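Local coordinates for restriction endonuclease (Mycobacterium sp., PDB 4F0Q), which cleaves DNA in a manner that depends on cytosine methylation, acting as a tetrameric restriction endonuclease with a magnesium-binding nuclease domain, at residues V351-V365 against G380-S392. Residues are numbered along the deposited sequence; the frame is centred on the assembly and turned at random.
Sequences VVLGQAKCIQPTSSV and GWIGVYVTTGSFS. With MG (magnesium ion), chain E.
Six backbone hydrogen bonds, from Ile382 N to Val351 O through Lys357 N to Val386 O, zip strands 351-357 and 381-387 together in parallel, neighbours within the five-stranded sheet of a PD-(D/E)XK-type nuclease domain. After the last of these bonds, Thr387 OG1 donates to Lys357 O (2.9 Å) and accepts from Gly389 N, an ST turn. Beyond it lies a small two-stranded parallel sheet, 364-365 with 390-391: Val365 N bonds Ser390 O, and Val365 O takes both Ser392 N and Ser392 OG from the same face of its plane.

Aromatic packing lines one face of the sheet. Val351 CB sits over the five-membered ring of Trp381, 3.6 Å from its centroid, while both methyls of Leu353 reach the six-membered ring near CE3. Gln355 CG likewise lies 3.6 Å from the Tyr385 ring centroid, and Lys357 CB meets that ring's edge. On the other face, Val352 CG1 touches Val384 CG1 at 3.7 Å.

With the chain bent at chi2 (62°), the Gln355 amide turns off the tyrosine face toward the metal. Gln355 OE1 and Ala356 O each bind magnesium at 2.1 Å; Asp334 and three waters complete the site. Strand pairing flanking Ala356 would set its carbonyl, and the Tyr385 face would support the Gln355 side chain, consistent with a nuclease metal centre.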
loop_
_atom_site.group_PDB
_atom_site.type_symbol
_atom_site.label_atom_id
_atom_site.label_comp_id
_atom_site.label_asym_id
_atom_site.label_seq_id
_atom_site.Cartn_x
_atom_site.Cartn_y
_atom_site.Cartn_z
ATOM N N VAL A 351 -6.908 -1.224 0.580
ATOM C CA VAL A 351 -7.829 -1.247 1.709
ATOM C C VAL A 351 -7.137 -0.822 3.000
ATOM O O VAL A 351 -6.045 -1.295 3.323
ATOM C CB VAL A 351 -8.453 -2.645 1.890
ATOM C CG1 VAL A 351 -9.478 -2.633 3.014
ATOM C CG2 VAL A 351 -9.092 -3.106 0.591
ATOM N N VAL A 352 -7.780 0.083 3.729
ATOM C CA VAL A 352 -7.235 0.589 4.980
ATOM C C VAL A 352 -7.965 -0.006 6.178
ATOM O O VAL A 352 -9.171 0.175 6.338
ATOM C CB VAL A 352 -7.321 2.124 5.051
ATOM C CG1 VAL A 352 -6.745 2.627 6.365
ATOM C CG2 VAL A 352 -6.598 2.751 3.871
ATOM N N LEU A 353 -7.224 -0.722 7.016
ATOM C CA LEU A 353 -7.777 -1.279 8.241
ATOM C C LEU A 353 -7.427 -0.377 9.417
ATOM O O LEU A 353 -6.255 -0.107 9.680
ATOM C CB LEU A 353 -7.254 -2.699 8.479
ATOM C CG LEU A 353 -8.041 -3.857 7.858
ATOM C CD1 LEU A 353 -8.132 -3.729 6.344
ATOM C CD2 LEU A 353 -7.419 -5.190 8.243
ATOM N N GLY A 354 -8.450 0.094 10.117
ATOM C CA GLY A 354 -8.249 1.012 11.219
ATOM C C GLY A 354 -8.452 0.385 12.582
ATOM O O GLY A 354 -9.266 -0.521 12.749
ATOM N N GLN A 355 -7.697 0.876 13.558
ATOM C CA GLN A 355 -7.841 0.451 14.944
ATOM C C GLN A 355 -7.727 1.657 15.863
ATOM O O GLN A 355 -6.833 2.480 15.701
ATOM C CB GLN A 355 -6.770 -0.575 15.306
ATOM C CG GLN A 355 -6.647 -0.839 16.799
ATOM C CD GLN A 355 -7.915 -1.407 17.399
ATOM O OE1 GLN A 355 -8.397 -0.930 18.427
ATOM N NE2 GLN A 355 -8.463 -2.435 16.761
ATOM N N ALA A 356 -8.636 1.760 16.825
ATOM C CA ALA A 356 -8.650 2.892 17.741
ATOM C C ALA A 356 -8.639 2.435 19.193
ATOM O O ALA A 356 -9.425 1.571 19.585
ATOM C CB ALA A 356 -9.863 3.763 17.476
ATOM N N LYS A 357 -7.752 3.015 19.994
ATOM C CA LYS A 357 -7.710 2.682 21.415
ATOM C C LYS A 357 -7.473 3.903 22.297
ATOM O O LYS A 357 -6.396 4.496 22.283
ATOM C CB LYS A 357 -6.659 1.605 21.698
ATOM C CG LYS A 357 -6.767 1.016 23.093
ATOM C CD LYS A 357 -5.925 -0.236 23.247
ATOM C CE LYS A 357 -6.155 -0.874 24.608
ATOM N NZ LYS A 357 -5.403 -2.147 24.763
ATOM N N CYS A 358 -8.493 4.267 23.068
ATOM C CA CYS A 358 -8.416 5.423 23.952
ATOM C C CYS A 358 -7.907 5.036 25.336
ATOM O O CYS A 358 -8.689 4.691 26.223
ATOM C CB CYS A 358 -9.785 6.096 24.065
ATOM S SG CYS A 358 -9.822 7.529 25.163
ATOM N N ILE A 359 -6.592 5.092 25.511
ATOM C CA ILE A 359 -5.974 4.820 26.803
ATOM C C ILE A 359 -5.411 6.110 27.378
ATOM O O ILE A 359 -5.479 7.160 26.739
ATOM C CB ILE A 359 -4.833 3.799 26.678
ATOM C CG1 ILE A 359 -3.746 4.332 25.742
ATOM C CG2 ILE A 359 -5.364 2.463 26.185
ATOM C CD1 ILE A 359 -2.573 3.394 25.567
ATOM N N GLN A 360 -4.862 6.029 28.588
ATOM C CA GLN A 360 -4.198 7.170 29.207
ATOM C C GLN A 360 -3.094 7.684 28.293
ATOM O O GLN A 360 -2.316 6.896 27.757
ATOM C CB GLN A 360 -3.604 6.778 30.561
ATOM C CG GLN A 360 -4.622 6.591 31.675
ATOM C CD GLN A 360 -5.028 7.900 32.326
ATOM O OE1 GLN A 360 -5.963 7.944 33.126
ATOM N NE2 GLN A 360 -4.322 8.975 31.991
ATOM N N PRO A 361 -3.030 9.012 28.104
ATOM C CA PRO A 361 -2.004 9.643 27.266
ATOM C C PRO A 361 -0.593 9.254 27.698
ATOM O O PRO A 361 0.324 9.248 26.877
ATOM C CB PRO A 361 -2.239 11.137 27.499
ATOM C CG PRO A 361 -3.686 11.232 27.834
ATOM C CD PRO A 361 -3.992 9.997 28.632
ATOM N N THR A 362 -0.431 8.928 28.977
ATOM C CA THR A 362 0.854 8.485 29.506
ATOM C C THR A 362 1.070 6.991 29.267
ATOM O O THR A 362 2.207 6.523 29.209
ATOM C CB THR A 362 0.974 8.784 31.012
ATOM O OG1 THR A 362 -0.119 8.174 31.711
ATOM C CG2 THR A 362 0.949 10.283 31.259
ATOM N N SER A 363 -0.025 6.248 29.128
ATOM C CA SER A 363 0.053 4.813 28.875
ATOM C C SER A 363 0.570 4.531 27.471
ATOM O O SER A 363 0.588 5.416 26.616
ATOM C CB SER A 363 -1.310 4.147 29.078
ATOM O OG SER A 363 -1.707 4.197 30.437
ATOM N N SER A 364 0.984 3.291 27.234
ATOM C CA SER A 364 1.595 2.932 25.961
ATOM C C SER A 364 0.915 1.732 25.303
ATOM O O SER A 364 0.276 0.921 25.975
ATOM C CB SER A 364 3.086 2.653 26.155
ATOM O OG SER A 364 3.760 2.616 24.913
ATOM N N VAL A 365 1.059 1.628 23.986
ATOM C CA VAL A 365 0.479 0.526 23.224
ATOM C C VAL A 365 1.509 -0.573 22.971
ATOM O O VAL A 365 2.580 -0.321 22.419
ATOM C CB VAL A 365 -0.100 1.012 21.879
ATOM C CG1 VAL A 365 -0.495 -0.168 21.002
ATOM C CG2 VAL A 365 -1.289 1.932 22.117
ATOM N N GLY A 380 -1.543 -5.408 -0.378
ATOM C CA GLY A 380 -2.401 -4.390 -0.952
ATOM C C GLY A 380 -3.251 -3.728 0.111
ATOM O O GLY A 380 -4.093 -2.884 -0.189
ATOM N N TRP A 381 -3.034 -4.123 1.362
ATOM C CA TRP A 381 -3.731 -3.525 2.491
ATOM C C TRP A 381 -2.752 -2.763 3.370
ATOM O O TRP A 381 -1.595 -3.157 3.511
ATOM C CB TRP A 381 -4.429 -4.597 3.331
ATOM C CG TRP A 381 -5.628 -5.217 2.683
ATOM C CD1 TRP A 381 -6.010 -5.102 1.379
ATOM C CD2 TRP A 381 -6.608 -6.046 3.317
ATOM N NE1 TRP A 381 -7.165 -5.813 1.160
ATOM C CE2 TRP A 381 -7.554 -6.401 2.336
ATOM C CE3 TRP A 381 -6.776 -6.526 4.620
ATOM C CZ2 TRP A 381 -8.651 -7.212 2.615
ATOM C CZ3 TRP A 381 -7.867 -7.331 4.895
ATOM C CH2 TRP A 381 -8.790 -7.666 3.897
ATOM N N ILE A 382 -3.217 -1.666 3.957
ATOM C CA ILE A 382 -2.425 -0.945 4.945
ATOM C C ILE A 382 -3.234 -0.781 6.223
ATOM O O ILE A 382 -4.455 -0.927 6.215
ATOM C CB ILE A 382 -1.982 0.443 4.443
ATOM C CG1 ILE A 382 -3.193 1.357 4.256
ATOM C CG2 ILE A 382 -1.182 0.317 3.152
ATOM C CD1 ILE A 382 -2.832 2.809 4.054
ATOM N N GLY A 383 -2.553 -0.479 7.321
ATOM C CA GLY A 383 -3.223 -0.305 8.595
ATOM C C GLY A 383 -3.050 1.092 9.152
ATOM O O GLY A 383 -2.242 1.872 8.651
ATOM N N VAL A 384 -3.821 1.410 10.186
ATOM C CA VAL A 384 -3.669 2.676 10.895
ATOM C C VAL A 384 -4.126 2.537 12.348
ATOM O O VAL A 384 -5.222 2.051 12.623
ATOM C CB VAL A 384 -4.411 3.835 10.183
ATOM C CG1 VAL A 384 -5.854 3.458 9.884
ATOM C CG2 VAL A 384 -4.335 5.112 11.009
ATOM N N TYR A 385 -3.269 2.947 13.277
ATOM C CA TYR A 385 -3.562 2.809 14.698
ATOM C C TYR A 385 -3.637 4.176 15.372
ATOM O O TYR A 385 -2.633 4.876 15.496
ATOM C CB TYR A 385 -2.506 1.931 15.376
ATOM C CG TYR A 385 -2.998 1.180 16.597
ATOM C CD1 TYR A 385 -3.703 1.827 17.605
ATOM C CD2 TYR A 385 -2.760 -0.182 16.737
ATOM C CE1 TYR A 385 -4.151 1.141 18.719
ATOM C CE2 TYR A 385 -3.205 -0.876 17.848
ATOM C CZ TYR A 385 -3.898 -0.210 18.834
ATOM O OH TYR A 385 -4.343 -0.898 19.938
ATOM N N VAL A 386 -4.837 4.546 15.804
ATOM C CA VAL A 386 -5.070 5.823 16.466
ATOM C C VAL A 386 -5.250 5.636 17.971
ATOM O O VAL A 386 -6.111 4.870 18.422
ATOM C CB VAL A 386 -6.308 6.535 15.890
ATOM C CG1 VAL A 386 -6.513 7.879 16.571
ATOM C CG2 VAL A 386 -6.166 6.708 14.388
ATOM N N THR A 387 -4.428 6.337 18.744
ATOM C CA THR A 387 -4.486 6.242 20.196
ATOM C C THR A 387 -4.191 7.587 20.851
ATOM O O THR A 387 -3.505 8.433 20.276
ATOM C CB THR A 387 -3.510 5.170 20.732
ATOM O OG1 THR A 387 -3.569 5.132 22.164
ATOM C CG2 THR A 387 -2.084 5.471 20.290
ATOM N N THR A 388 -4.724 7.781 22.052
ATOM C CA THR A 388 -4.492 9.004 22.809
ATOM C C THR A 388 -3.138 8.963 23.511
ATOM O O THR A 388 -2.607 9.996 23.919
ATOM C CB THR A 388 -5.599 9.237 23.854
ATOM O OG1 THR A 388 -5.751 8.062 24.659
ATOM C CG2 THR A 388 -6.923 9.547 23.171
ATOM N N GLY A 389 -2.587 7.761 23.647
ATOM C CA GLY A 389 -1.297 7.582 24.287
ATOM C C GLY A 389 -0.169 7.453 23.282
ATOM O O GLY A 389 -0.183 8.095 22.233
ATOM N N SER A 390 0.812 6.618 23.608
ATOM C CA SER A 390 1.960 6.407 22.735
ATOM C C SER A 390 2.134 4.930 22.406
ATOM O O SER A 390 1.472 4.072 22.989
ATOM C CB SER A 390 3.235 6.943 23.389
ATOM O OG SER A 390 3.129 8.328 23.660
ATOM N N PHE A 391 3.024 4.640 21.465
ATOM C CA PHE A 391 3.374 3.264 21.145
ATOM C C PHE A 391 4.704 2.919 21.801
ATOM O O PHE A 391 5.643 3.716 21.770
ATOM C CB PHE A 391 3.459 3.061 19.629
ATOM C CG PHE A 391 2.177 3.362 18.905
ATOM C CD1 PHE A 391 1.179 2.406 18.807
ATOM C CD2 PHE A 391 1.969 4.601 18.321
ATOM C CE1 PHE A 391 -0.002 2.680 18.142
ATOM C CE2 PHE A 391 0.789 4.881 17.655
ATOM C CZ PHE A 391 -0.196 3.918 17.566
ATOM N N SER A 392 4.777 1.735 22.401
ATOM C CA SER A 392 5.982 1.297 23.098
ATOM C C SER A 392 7.167 1.199 22.149
ATOM O O SER A 392 6.993 1.093 20.935
ATOM C CB SER A 392 5.745 -0.048 23.785
ATOM O OG SER A 392 5.440 -1.056 22.839
HETATM MG MG MG E . -10.191 -0.343 19.340
HETATM O O HOH W 1 2.681 8.244 26.551
HETATM O O HOH W 2 -11.915 0.704 19.858
HETATM O O HOH W 3 -9.775 -0.497 21.377
HETATM O O HOH W 4 -10.923 -2.274 18.897
#